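Local coordinates for cell wall surface anchor family protein (Streptococcus agalactiae serogroup V, PDB 3PF2) that builds the shaft of the type 1 pilus on the bacterial surface as its major pilin, with Ig-like domains that bind calcium and form isopeptide bonds, at residues K11-L16 with F29-K34; D19-T24 with P177-G182; K34-A39 with D117-A122; K60-I65 with I134-T139. All blocks are in the same frame, centred on the assembly; numbering follows the deposited sequence.

Contact 1. Residues K11-L16 with F29-K34; sequences KDVKKL and FKWFLK. With CA (calcium ion), chain B.
Lys11 and Val13 clasp the Trp31 indole between them where two antiparallel strands pair in an Ig-like pilin domain. Val13 CG2 is the bump on one face, 3.9 Å from the centroid of the Trp31 six-membered ring. The extended Lys11 chain passes over the opposite face. Its CG is anti to the backbone N (chi1 -168°). Further along, Lys11 CE fills the notch between Trp31 CE3, at 3.7 Å, and Leu33 CD1. Lys11 NZ lies 4.4 Å from the centroid of the Trp31 five-membered ring, over its face. This nitrogen is joined covalently to Asn152 CG, an isopeptide link, and it hydrogen-bonds Asp51. Val13 CG2 also touches Phe29 CE1.

The other face of the sheet carries Asp12 and Phe32. Beyond Val13 the chain turns over the Phe32 ring. The carbonyl carbon of Lys14 meets the ring edge, 3.5 Å from Phe32 CE2. Leu16 crosses Phe32 at about a right angle, with CD2 near Phe32 CB. Lys11 O and Asp12 OD1 bind a calcium ion, together with Asp10 and Asp19. The other carboxylate oxygen, Asp12 OD2, takes a 2.7 Å salt bridge from Lys34 NZ on its syn side, 34° out of the carboxylate plane.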
loop_
_atom_site.group_PDB
_atom_site.type_symbol
_atom_site.label_atom_id
_atom_site.label_comp_id
_atom_site.label_asym_id
_atom_site.label_seq_id
_atom_site.Cartn_x
_atom_site.Cartn_y
_atom_site.Cartn_z
ATOM N N LYS A 11 -4.521 -9.979 -9.440
ATOM C CA LYS A 11 -3.578 -9.002 -8.900
ATOM C C LYS A 11 -3.199 -9.453 -7.487
ATOM O O LYS A 11 -4.040 -9.959 -6.748
ATOM C CB LYS A 11 -4.214 -7.602 -8.881
ATOM C CG LYS A 11 -3.244 -6.431 -8.618
ATOM C CD LYS A 11 -3.993 -5.097 -8.584
ATOM C CE LYS A 11 -3.042 -3.916 -8.333
ATOM N NZ LYS A 11 -3.717 -2.595 -8.526
ATOM N N ASP A 12 -1.925 -9.291 -7.145
ATOM C CA ASP A 12 -1.410 -9.568 -5.801
ATOM C C ASP A 12 -0.743 -8.306 -5.255
ATOM O O ASP A 12 -0.591 -7.308 -5.955
ATOM C CB ASP A 12 -0.342 -10.668 -5.845
ATOM C CG ASP A 12 -0.896 -12.030 -6.244
ATOM O OD1 ASP A 12 -2.147 -12.205 -6.273
ATOM O OD2 ASP A 12 -0.073 -12.914 -6.546
ATOM N N VAL A 13 -0.366 -8.360 -3.980
ATOM C CA VAL A 13 0.402 -7.301 -3.355
ATOM C C VAL A 13 1.508 -7.910 -2.516
ATOM O O VAL A 13 1.356 -9.022 -1.983
ATOM C CB VAL A 13 -0.484 -6.385 -2.487
ATOM C CG1 VAL A 13 -0.992 -7.123 -1.226
ATOM C CG2 VAL A 13 0.235 -5.076 -2.151
ATOM N N LYS A 14 2.608 -7.156 -2.417
ATOM C CA LYS A 14 3.798 -7.472 -1.592
ATOM C C LYS A 14 4.709 -8.495 -2.252
ATOM O O LYS A 14 5.905 -8.236 -2.439
ATOM C CB LYS A 14 3.437 -7.844 -0.127
ATOM C CG LYS A 14 4.649 -7.936 0.850
ATOM C CD LYS A 14 4.164 -7.941 2.310
ATOM C CE LYS A 14 5.327 -7.976 3.269
ATOM N NZ LYS A 14 4.841 -7.892 4.697
ATOM N N LYS A 15 4.154 -9.659 -2.584
ATOM C CA LYS A 15 4.868 -10.676 -3.332
ATOM C C LYS A 15 3.847 -11.545 -4.046
ATOM O O LYS A 15 2.649 -11.519 -3.727
ATOM C CB LYS A 15 5.703 -11.551 -2.388
ATOM C CG LYS A 15 4.849 -12.383 -1.416
ATOM C CD LYS A 15 5.675 -12.928 -0.255
ATOM C CE LYS A 15 4.872 -13.935 0.549
ATOM N NZ LYS A 15 5.591 -14.232 1.850
ATOM N N LEU A 16 4.327 -12.363 -4.980
ATOM C CA LEU A 16 3.438 -13.307 -5.654
ATOM C C LEU A 16 2.805 -14.261 -4.667
ATOM O O LEU A 16 3.503 -14.891 -3.846
ATOM C CB LEU A 16 4.183 -14.095 -6.743
ATOM C CG LEU A 16 4.578 -13.256 -7.962
ATOM C CD1 LEU A 16 5.464 -14.096 -8.884
ATOM C CD2 LEU A 16 3.322 -12.793 -8.710
ATOM N N PHE A 29 6.094 -0.358 -1.879
ATOM C CA PHE A 29 5.878 -1.797 -2.024
ATOM C C PHE A 29 5.406 -2.062 -3.460
ATOM O O PHE A 29 5.116 -1.132 -4.202
ATOM C CB PHE A 29 4.809 -2.301 -1.030
ATOM C CG PHE A 29 3.472 -1.664 -1.224
ATOM C CD1 PHE A 29 2.544 -2.210 -2.116
ATOM C CD2 PHE A 29 3.156 -0.479 -0.570
ATOM C CE1 PHE A 29 1.309 -1.574 -2.323
ATOM C CE2 PHE A 29 1.925 0.146 -0.765
ATOM C CZ PHE A 29 1.005 -0.412 -1.641
ATOM N N LYS A 30 5.304 -3.330 -3.822
ATOM C CA LYS A 30 4.873 -3.698 -5.170
ATOM C C LYS A 30 3.490 -4.315 -5.200
ATOM O O LYS A 30 3.189 -5.193 -4.391
ATOM C CB LYS A 30 5.849 -4.680 -5.787
ATOM C CG LYS A 30 7.257 -4.094 -5.950
ATOM C CD LYS A 30 8.153 -5.053 -6.677
ATOM C CE LYS A 30 9.491 -4.398 -7.004
ATOM N NZ LYS A 30 10.369 -4.319 -5.801
ATOM N N TRP A 31 2.667 -3.868 -6.151
ATOM C CA TRP A 31 1.509 -4.645 -6.599
ATOM C C TRP A 31 2.018 -5.534 -7.729
ATOM O O TRP A 31 3.028 -5.205 -8.372
ATOM C CB TRP A 31 0.422 -3.729 -7.144
ATOM C CG TRP A 31 -0.146 -2.729 -6.185
ATOM C CD1 TRP A 31 0.198 -1.412 -6.091
ATOM C CD2 TRP A 31 -1.186 -2.944 -5.218
ATOM N NE1 TRP A 31 -0.546 -0.793 -5.120
ATOM C CE2 TRP A 31 -1.407 -1.710 -4.568
ATOM C CE3 TRP A 31 -1.959 -4.066 -4.841
ATOM C CZ2 TRP A 31 -2.365 -1.547 -3.560
ATOM C CZ3 TRP A 31 -2.913 -3.904 -3.817
ATOM C CH2 TRP A 31 -3.110 -2.650 -3.203
ATOM N N PHE A 32 1.337 -6.650 -7.984
ATOM C CA PHE A 32 1.702 -7.516 -9.120
ATOM C C PHE A 32 0.489 -7.731 -10.014
ATOM O O PHE A 32 -0.487 -8.341 -9.582
ATOM C CB PHE A 32 2.245 -8.860 -8.635
ATOM C CG PHE A 32 3.524 -8.731 -7.858
ATOM C CD1 PHE A 32 4.749 -8.907 -8.475
ATOM C CD2 PHE A 32 3.489 -8.393 -6.508
ATOM C CE1 PHE A 32 5.955 -8.753 -7.737
ATOM C CE2 PHE A 32 4.666 -8.227 -5.769
ATOM C CZ PHE A 32 5.903 -8.423 -6.383
ATOM N N LEU A 33 0.541 -7.185 -11.230
ATOM C CA LEU A 33 -0.528 -7.401 -12.205
ATOM C C LEU A 33 -0.179 -8.671 -12.950
ATOM O O LEU A 33 0.933 -8.805 -13.482
ATOM C CB LEU A 33 -0.610 -6.229 -13.186
ATOM C CG LEU A 33 -1.207 -4.864 -12.786
ATOM C CD1 LEU A 33 -1.036 -4.489 -11.320
ATOM C CD2 LEU A 33 -0.793 -3.719 -13.727
ATOM N N LYS A 34 -1.112 -9.612 -12.999
ATOM C CA LYS A 34 -0.796 -10.945 -13.478
ATOM C C LYS A 34 -1.774 -11.353 -14.556
ATOM O O LYS A 34 -2.960 -11.155 -14.395
ATOM C CB LYS A 34 -0.879 -11.968 -12.337
ATOM C CG LYS A 34 -0.008 -11.620 -11.118
ATOM C CD LYS A 34 -0.619 -12.196 -9.816
ATOM C CE LYS A 34 -0.622 -13.744 -9.795
ATOM N NZ LYS A 34 -1.229 -14.288 -8.540
HETATM CA CA CA B . -4.389 -12.224 -6.145
HETATM O O HOH W 1 6.666 -5.459 -2.158
HETATM O O HOH W 2 -6.564 -11.591 -5.460
HETATM O O HOH W 3 -4.655 -14.448 -5.315
#

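Contact 2. Residues D19-T24 with P177-G182; sequences DDAGYT and PEVHTG. With CA (calcium ion), chain B.
Tyr23, His180 and Asp19 carry much of this parallel strand pairing, in which 20-22 runs beside 178-180. His180 lies flat under the opposing backbone. Ala21 O sits over one face of its ring, 3.2 Å from His180 CE1, and Gly22 CA approaches obliquely. The ring is held at both nitrogens. His180 ND1 donates to Glu178 OE1 at 2.7 Å, nearly straight at 173°; the acceptor lies in the ring plane and uses its syn lone pair. His180 NE2 bonds to Ala256 O. Two donating nitrogens are consistent with a protonated, positively charged ring beside the Glu178 carboxylate.

Tyr23 binds through its backbone as well as its ring. Its N reaches His180 O, and its O accepts from Thr181 OG1 at 2.8 Å in the carbonyl plane. The ring edge at Tyr23 CE2 meets Val179 CG1 at 3.9 Å.

Asp19 opens the pairing. Its O accepts from Glu178 N at 2.9 Å, and Pro177 CB packs on the same oxygen. Asp19 OD1 binds the calcium ion at 2.3 Å, joining Asp10, Lys11 and Asp12. Val179 and Ala21 turn toward Val13 of strand 9-13, while Val179 also touches Phe29 and Trp31 of strand 29-35 and Ile140 of strand 132-140.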
loop_
_atom_site.group_PDB
_atom_site.type_symbol
_atom_site.label_atom_id
_atom_site.label_comp_id
_atom_site.label_asym_id
_atom_site.label_seq_id
_atom_site.Cartn_x
_atom_site.Cartn_y
_atom_site.Cartn_z
ATOM N N ASP A 19 -2.293 -11.518 -0.949
ATOM C CA ASP A 19 -3.395 -10.630 -1.310
ATOM C C ASP A 19 -3.708 -9.535 -0.288
ATOM O O ASP A 19 -4.578 -8.695 -0.529
ATOM C CB ASP A 19 -4.666 -11.451 -1.588
ATOM C CG ASP A 19 -4.535 -12.333 -2.829
ATOM O OD1 ASP A 19 -4.180 -11.783 -3.886
ATOM O OD2 ASP A 19 -4.770 -13.572 -2.744
ATOM N N ASP A 20 -3.002 -9.533 0.845
ATOM C CA ASP A 20 -3.313 -8.580 1.912
ATOM C C ASP A 20 -2.026 -8.194 2.601
ATOM O O ASP A 20 -1.229 -9.060 2.958
ATOM C CB ASP A 20 -4.226 -9.244 2.954
ATOM C CG ASP A 20 -5.579 -9.624 2.386
ATOM O OD1 ASP A 20 -6.474 -8.749 2.332
ATOM O OD2 ASP A 20 -5.750 -10.814 2.012
ATOM N N ALA A 21 -1.834 -6.896 2.802
ATOM C CA ALA A 21 -0.630 -6.398 3.461
ATOM C C ALA A 21 -0.866 -5.060 4.132
ATOM O O ALA A 21 -1.696 -4.272 3.688
ATOM C CB ALA A 21 0.518 -6.280 2.463
ATOM N N GLY A 22 -0.111 -4.820 5.204
ATOM C CA GLY A 22 -0.186 -3.557 5.941
ATOM C C GLY A 22 1.118 -2.782 5.839
ATOM O O GLY A 22 2.220 -3.366 5.916
ATOM N N TYR A 23 0.995 -1.466 5.655
ATOM C CA TYR A 23 2.168 -0.603 5.433
ATOM C C TYR A 23 2.045 0.721 6.132
ATOM O O TYR A 23 0.950 1.213 6.379
ATOM C CB TYR A 23 2.372 -0.324 3.939
ATOM C CG TYR A 23 2.791 -1.520 3.141
ATOM C CD1 TYR A 23 4.094 -1.992 3.205
ATOM C CD2 TYR A 23 1.875 -2.190 2.322
ATOM C CE1 TYR A 23 4.504 -3.106 2.470
ATOM C CE2 TYR A 23 2.268 -3.295 1.577
ATOM C CZ TYR A 23 3.572 -3.757 1.666
ATOM O OH TYR A 23 3.967 -4.855 0.931
ATOM N N THR A 24 3.198 1.300 6.434
ATOM C CA THR A 24 3.292 2.680 6.871
ATOM C C THR A 24 3.191 3.577 5.642
ATOM O O THR A 24 3.704 3.236 4.574
ATOM C CB THR A 24 4.606 2.879 7.629
ATOM O OG1 THR A 24 4.536 2.150 8.859
ATOM C CG2 THR A 24 4.900 4.355 7.941
ATOM N N PRO A 177 -6.720 -7.733 -4.367
ATOM C CA PRO A 177 -5.852 -7.571 -3.185
ATOM C C PRO A 177 -6.053 -6.210 -2.536
ATOM O O PRO A 177 -6.654 -5.317 -3.137
ATOM C CB PRO A 177 -4.441 -7.687 -3.775
ATOM C CG PRO A 177 -4.587 -7.145 -5.189
ATOM C CD PRO A 177 -5.987 -7.569 -5.636
ATOM N N GLU A 178 -5.551 -6.028 -1.307
ATOM C CA GLU A 178 -5.716 -4.745 -0.611
ATOM C C GLU A 178 -4.564 -4.465 0.333
ATOM O O GLU A 178 -3.892 -5.399 0.811
ATOM C CB GLU A 178 -7.039 -4.687 0.179
ATOM C CG GLU A 178 -7.191 -5.750 1.281
ATOM C CD GLU A 178 -6.468 -5.417 2.589
ATOM O OE1 GLU A 178 -6.331 -4.221 2.932
ATOM O OE2 GLU A 178 -6.040 -6.364 3.300
ATOM N N VAL A 179 -4.354 -3.180 0.589
ATOM C CA VAL A 179 -3.424 -2.750 1.631
ATOM C C VAL A 179 -4.108 -1.846 2.638
ATOM O O VAL A 179 -5.189 -1.285 2.387
ATOM C CB VAL A 179 -2.172 -2.041 1.053
ATOM C CG1 VAL A 179 -1.367 -2.994 0.195
ATOM C CG2 VAL A 179 -2.575 -0.765 0.260
ATOM N N HIS A 180 -3.463 -1.655 3.783
ATOM C CA HIS A 180 -4.064 -0.815 4.822
ATOM C C HIS A 180 -2.969 -0.213 5.670
ATOM O O HIS A 180 -1.878 -0.787 5.770
ATOM C CB HIS A 180 -4.990 -1.656 5.702
ATOM C CG HIS A 180 -4.447 -3.020 5.971
ATOM N ND1 HIS A 180 -4.759 -4.109 5.181
ATOM C CD2 HIS A 180 -3.557 -3.462 6.893
ATOM C CE1 HIS A 180 -4.108 -5.167 5.622
ATOM N NE2 HIS A 180 -3.355 -4.801 6.648
ATOM N N THR A 181 -3.304 0.915 6.295
ATOM C CA THR A 181 -2.428 1.629 7.224
ATOM C C THR A 181 -3.312 2.132 8.360
ATOM O O THR A 181 -4.511 2.245 8.179
ATOM C CB THR A 181 -1.684 2.799 6.501
ATOM O OG1 THR A 181 -0.610 3.274 7.321
ATOM C CG2 THR A 181 -2.607 3.963 6.126
ATOM N N GLY A 182 -2.716 2.429 9.522
ATOM C CA GLY A 182 -3.481 2.791 10.714
ATOM C C GLY A 182 -2.964 4.019 11.436
ATOM O O GLY A 182 -2.022 4.666 10.989
HETATM CA CA CA B . -4.389 -12.224 -6.145
HETATM O O HOH W 3 -4.655 -14.448 -5.315
HETATM O O HOH W 2 -6.564 -11.591 -5.460
#

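Contact 3. Residues K34-A39 with D117-A122; sequences KSTIPA and DALDKA
Lys34 and Leu119 slide past each other in opposite directions where strand 29-35 meets the end of helix 116-121. This is a strand-to-helix packing next to a calcium site.

The lysine chain starts against the leucine. Lys34 CB lies 4.1 Å from Leu119 CD1. CG is anti to the carbonyl carbon, and CD runs on beside Asp12 OD2 and Leu16 CD2. The bend comes at chi3 (66°), which turns CE in toward the helix. There Lys34 CE is 3.3 Å from Leu119 O and also brushes Leu119 CD1. At the tip, Lys34 NZ donates to Leu119 O at 2.8 Å, tilted 32° from the carbonyl plane. The same oxygen accepts from Ala122 N, at 3.1 Å, from the opposite face of that plane. Two donors thus hold one carbonyl in the last turn of the helix. A positive charge at this end should suit the helix dipole. Lys34 NZ is further bound by Asp10 and Asp12, so the ammonium ties the helix to the calcium ligands.

The other leucine methyl serves the backbone side. Leu119 CD2 lies 4.0 Å from Lys34 O and 4.2 Å from Thr36 CG2. Leu119 also touches Asp10 on strand 9-13 and Phe131 just before strand 132-140. The helix therefore lies over the face that carries Asp10, Asp12 and Lys34, where strand 29-35 runs between strands 9-13 and 132-140.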
loop_
_atom_site.group_PDB
_atom_site.type_symbol
_atom_site.label_atom_id
_atom_site.label_comp_id
_atom_site.label_asym_id
_atom_site.label_seq_id
_atom_site.Cartn_x
_atom_site.Cartn_y
_atom_site.Cartn_z
ATOM N N LYS A 34 -1.112 -9.612 -12.999
ATOM C CA LYS A 34 -0.796 -10.945 -13.478
ATOM C C LYS A 34 -1.774 -11.353 -14.556
ATOM O O LYS A 34 -2.960 -11.155 -14.395
ATOM C CB LYS A 34 -0.879 -11.968 -12.337
ATOM C CG LYS A 34 -0.008 -11.620 -11.118
ATOM C CD LYS A 34 -0.619 -12.196 -9.816
ATOM C CE LYS A 34 -0.622 -13.744 -9.795
ATOM N NZ LYS A 34 -1.229 -14.288 -8.540
ATOM N N SER A 35 -1.277 -11.958 -15.633
ATOM C CA SER A 35 -2.161 -12.501 -16.668
ATOM C C SER A 35 -1.613 -13.807 -17.176
ATOM O O SER A 35 -0.411 -13.951 -17.347
ATOM C CB SER A 35 -2.243 -11.547 -17.863
ATOM O OG SER A 35 -3.150 -12.054 -18.836
ATOM N N THR A 36 -2.493 -14.755 -17.450
ATOM C CA THR A 36 -2.082 -15.900 -18.252
ATOM C C THR A 36 -1.819 -15.444 -19.694
ATOM O O THR A 36 -2.349 -14.430 -20.149
ATOM C CB THR A 36 -3.115 -17.055 -18.228
ATOM O OG1 THR A 36 -4.348 -16.609 -18.807
ATOM C CG2 THR A 36 -3.380 -17.514 -16.810
ATOM N N ILE A 37 -0.962 -16.187 -20.381
ATOM C CA ILE A 37 -0.606 -15.886 -21.765
ATOM C C ILE A 37 -0.889 -17.133 -22.602
ATOM O O ILE A 37 -0.456 -18.218 -22.241
ATOM C CB ILE A 37 0.893 -15.476 -21.886
ATOM C CG1 ILE A 37 1.187 -14.165 -21.145
ATOM C CG2 ILE A 37 1.316 -15.383 -23.344
ATOM C CD1 ILE A 37 0.403 -12.925 -21.627
ATOM N N PRO A 38 -1.630 -16.983 -23.723
ATOM C CA PRO A 38 -1.810 -18.128 -24.625
ATOM C C PRO A 38 -0.621 -18.326 -25.566
ATOM O O PRO A 38 0.088 -17.363 -25.874
ATOM C CB PRO A 38 -3.055 -17.740 -25.422
ATOM C CG PRO A 38 -3.010 -16.255 -25.467
ATOM C CD PRO A 38 -2.398 -15.806 -24.160
ATOM N N ALA A 39 -0.409 -19.563 -26.022
ATOM C CA ALA A 39 0.629 -19.838 -27.023
ATOM C C ALA A 39 0.365 -19.126 -28.356
ATOM O O ALA A 39 1.307 -18.782 -29.083
ATOM C CB ALA A 39 0.803 -21.348 -27.231
ATOM N N ASP A 117 -7.426 -20.348 -10.968
ATOM C CA ASP A 117 -7.009 -20.676 -9.591
ATOM C C ASP A 117 -5.489 -20.857 -9.494
ATOM O O ASP A 117 -4.875 -20.429 -8.518
ATOM C CB ASP A 117 -7.697 -21.932 -9.050
ATOM C CG ASP A 117 -9.201 -21.812 -8.987
ATOM O OD1 ASP A 117 -9.718 -20.728 -8.638
ATOM O OD2 ASP A 117 -9.872 -22.832 -9.281
ATOM N N ALA A 118 -4.894 -21.509 -10.498
ATOM C CA ALA A 118 -3.430 -21.672 -10.550
ATOM C C ALA A 118 -2.765 -20.300 -10.598
ATOM O O ALA A 118 -1.747 -20.069 -9.919
ATOM C CB ALA A 118 -2.995 -22.528 -11.756
ATOM N N LEU A 119 -3.356 -19.387 -11.364
ATOM C CA LEU A 119 -2.816 -18.031 -11.464
ATOM C C LEU A 119 -2.880 -17.351 -10.096
ATOM O O LEU A 119 -1.873 -16.788 -9.624
ATOM C CB LEU A 119 -3.532 -17.211 -12.545
ATOM C CG LEU A 119 -2.935 -15.814 -12.730
ATOM C CD1 LEU A 119 -1.498 -15.863 -13.302
ATOM C CD2 LEU A 119 -3.847 -14.916 -13.573
ATOM N N ASP A 120 -4.046 -17.460 -9.446
ATOM C CA ASP A 120 -4.295 -16.833 -8.143
ATOM C C ASP A 120 -3.312 -17.338 -7.093
ATOM O O ASP A 120 -2.943 -16.597 -6.165
ATOM C CB ASP A 120 -5.711 -17.159 -7.633
ATOM C CG ASP A 120 -6.810 -16.494 -8.439
ATOM O OD1 ASP A 120 -6.534 -15.630 -9.290
ATOM O OD2 ASP A 120 -7.986 -16.828 -8.197
ATOM N N LYS A 121 -2.922 -18.608 -7.218
ATOM C CA LYS A 121 -2.103 -19.286 -6.213
ATOM C C LYS A 121 -0.622 -19.225 -6.537
ATOM O O LYS A 121 0.186 -19.716 -5.756
ATOM C CB LYS A 121 -2.519 -20.753 -6.066
ATOM C CG LYS A 121 -3.444 -21.050 -4.888
ATOM C CD LYS A 121 -4.803 -20.454 -5.110
ATOM C CE LYS A 121 -5.770 -20.810 -3.986
ATOM N NZ LYS A 121 -7.137 -20.327 -4.307
ATOM N N ALA A 122 -0.265 -18.645 -7.681
ATOM C CA ALA A 122 1.138 -18.634 -8.132
ATOM C C ALA A 122 2.032 -17.868 -7.154
ATOM O O ALA A 122 1.703 -16.754 -6.749
ATOM C CB ALA A 122 1.256 -18.033 -9.535
#

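Contact 4. Residues K60-I65 with I134-T139; sequences KSVGKI and IPVAST
Ile134 CG2 is the centre of this contact, with a methyl from each of two partners on it. Val62 CG1 and Ile65 CD1 both lie 3.9 Å from Ile134 CG2. Ile65 runs side by side with Ile134 and points the same way, whereas Val62 meets it obliquely. Val62 CG1 is anti to the backbone N (chi1 177°). Val62 also faces Val136 in a non-hydrogen-bonded antiparallel pair, but their methyls meet loosely.

Next to this cluster, the Pro135 ring packs against the turn of the other strand. Pro135 CD is 3.3 Å from Lys64 O. Gly63 has no side chain, and its N donates to Pro135 O at 2.8 Å with an almost straight N-H...O angle of 176°.

On the other face of the sheet, Ser61 OG rests 3.5 Å from Ala137 CB. Ala137 N bonds to Ser61 O, nearly along the C=O axis.

A classic beta bulge interrupts the ladder: Lys60 and Ser61 both face Ala137, and the pairing resumes beyond it, where Thr139 bonds to Thr58. Lys60 N donates to Ala137 O at 2.8 Å, from above the carbonyl plane, while the bond from Ser61 N to that oxygen is long and weak. Farther out, the bent Lys60 chain passes obliquely over Thr139, with CE against Thr139 CG2 at 3.8 Å.

Strand 132-140 is central in its antiparallel sheet, between 57-67 and 29-35. Leu91, Ile93 and Phe95 of strand 90-95, in a second sheet, pack on Val62, Ile134 and Val136.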
loop_
_atom_site.group_PDB
_atom_site.type_symbol
_atom_site.label_atom_id
_atom_site.label_comp_id
_atom_site.label_asym_id
_atom_site.label_seq_id
_atom_site.Cartn_x
_atom_site.Cartn_y
_atom_site.Cartn_z
ATOM N N LYS A 60 4.474 4.848 -8.211
ATOM C CA LYS A 60 5.895 5.224 -8.229
ATOM C C LYS A 60 6.567 4.874 -9.544
ATOM O O LYS A 60 7.206 5.726 -10.154
ATOM C CB LYS A 60 6.679 4.599 -7.071
ATOM C CG LYS A 60 6.353 5.173 -5.706
ATOM C CD LYS A 60 6.668 6.670 -5.632
ATOM C CE LYS A 60 5.982 7.306 -4.429
ATOM N NZ LYS A 60 6.393 8.736 -4.266
ATOM N N SER A 61 6.438 3.619 -9.966
ATOM C CA SER A 61 7.092 3.146 -11.187
ATOM C C SER A 61 6.591 1.769 -11.546
ATOM O O SER A 61 5.953 1.102 -10.723
ATOM C CB SER A 61 8.616 3.062 -10.983
ATOM O OG SER A 61 8.918 2.271 -9.849
ATOM N N VAL A 62 6.879 1.347 -12.777
ATOM C CA VAL A 62 6.692 -0.039 -13.184
ATOM C C VAL A 62 8.060 -0.717 -13.174
ATOM O O VAL A 62 9.058 -0.132 -13.628
ATOM C CB VAL A 62 6.043 -0.154 -14.587
ATOM C CG1 VAL A 62 5.918 -1.613 -15.017
ATOM C CG2 VAL A 62 4.658 0.554 -14.623
ATOM N N GLY A 63 8.103 -1.945 -12.657
ATOM C CA GLY A 63 9.340 -2.697 -12.506
ATOM C C GLY A 63 9.665 -3.562 -13.707
ATOM O O GLY A 63 9.320 -3.225 -14.842
ATOM N N LYS A 64 10.317 -4.691 -13.453
ATOM C CA LYS A 64 10.769 -5.549 -14.534
ATOM C C LYS A 64 9.650 -6.520 -14.932
ATOM O O LYS A 64 9.263 -7.377 -14.143
ATOM C CB LYS A 64 12.028 -6.299 -14.104
ATOM C CG LYS A 64 12.906 -6.729 -15.261
ATOM C CD LYS A 64 14.304 -7.176 -14.815
ATOM C CE LYS A 64 14.264 -8.527 -14.117
ATOM N NZ LYS A 64 15.638 -9.048 -13.838
ATOM N N ILE A 65 9.153 -6.382 -16.161
ATOM C CA ILE A 65 8.064 -7.237 -16.664
ATOM C C ILE A 65 8.612 -8.576 -17.151
ATOM O O ILE A 65 9.547 -8.604 -17.959
ATOM C CB ILE A 65 7.224 -6.513 -17.749
ATOM C CG1 ILE A 65 6.604 -5.243 -17.159
ATOM C CG2 ILE A 65 6.149 -7.441 -18.345
ATOM C CD1 ILE A 65 5.655 -4.504 -18.078
ATOM N N ILE A 134 3.648 -8.209 -13.950
ATOM C CA ILE A 134 3.955 -6.779 -14.007
ATOM C C ILE A 134 4.017 -6.205 -12.595
ATOM O O ILE A 134 2.978 -5.955 -11.976
ATOM C CB ILE A 134 2.910 -5.969 -14.830
ATOM C CG1 ILE A 134 2.698 -6.580 -16.220
ATOM C CG2 ILE A 134 3.311 -4.479 -14.906
ATOM C CD1 ILE A 134 1.600 -5.901 -16.998
ATOM N N PRO A 135 5.235 -5.995 -12.072
ATOM C CA PRO A 135 5.356 -5.356 -10.759
ATOM C C PRO A 135 5.173 -3.849 -10.861
ATOM O O PRO A 135 5.757 -3.211 -11.744
ATOM C CB PRO A 135 6.787 -5.707 -10.308
ATOM C CG PRO A 135 7.480 -6.295 -11.493
ATOM C CD PRO A 135 6.546 -6.256 -12.688
ATOM N N VAL A 136 4.335 -3.287 -9.990
ATOM C CA VAL A 136 4.073 -1.854 -9.963
ATOM C C VAL A 136 4.376 -1.311 -8.570
ATOM O O VAL A 136 3.716 -1.668 -7.593
ATOM C CB VAL A 136 2.625 -1.509 -10.392
ATOM C CG1 VAL A 136 2.393 0.005 -10.358
ATOM C CG2 VAL A 136 2.358 -2.047 -11.802
ATOM N N ALA A 137 5.380 -0.447 -8.489
ATOM C CA ALA A 137 5.736 0.183 -7.222
ATOM C C ALA A 137 4.750 1.283 -6.844
ATOM O O ALA A 137 4.307 2.064 -7.698
ATOM C CB ALA A 137 7.162 0.720 -7.289
ATOM N N SER A 138 4.410 1.330 -5.556
ATOM C CA SER A 138 3.289 2.112 -5.063
ATOM C C SER A 138 3.538 2.472 -3.601
ATOM O O SER A 138 4.326 1.815 -2.944
ATOM C CB SER A 138 2.016 1.243 -5.161
ATOM O OG SER A 138 0.844 1.962 -4.814
ATOM N N THR A 139 2.893 3.538 -3.124
ATOM C CA THR A 139 2.848 3.834 -1.681
ATOM C C THR A 139 1.404 4.102 -1.282
ATOM O O THR A 139 0.574 4.418 -2.129
ATOM C CB THR A 139 3.687 5.073 -1.297
ATOM O OG1 THR A 139 3.177 6.233 -1.979
ATOM C CG2 THR A 139 5.161 4.885 -1.643
#

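Overall arrangement
From the N terminus, contact 1 closes a short loop between strands 9-13 and 29-35. Residues 19-24 lie inside that loop and pair with 177-182 in contact 2, so contacts 1 and 2 cross. They share a calcium ion and two of its waters. Contact 2 closes a loop of about 150 residues, and contacts 3 and 4 are nested inside it. Contact 3 continues from contact 1 through Lys34 and brings helix 116-121 back to the sheet. Contact 4 crosses contact 3 along the chain. It joins strand 57-67 to 132-140, which also pairs with 29-35 of contact 1. Contact 2 connects this region to strand 178-190, which leads toward the C-terminal part.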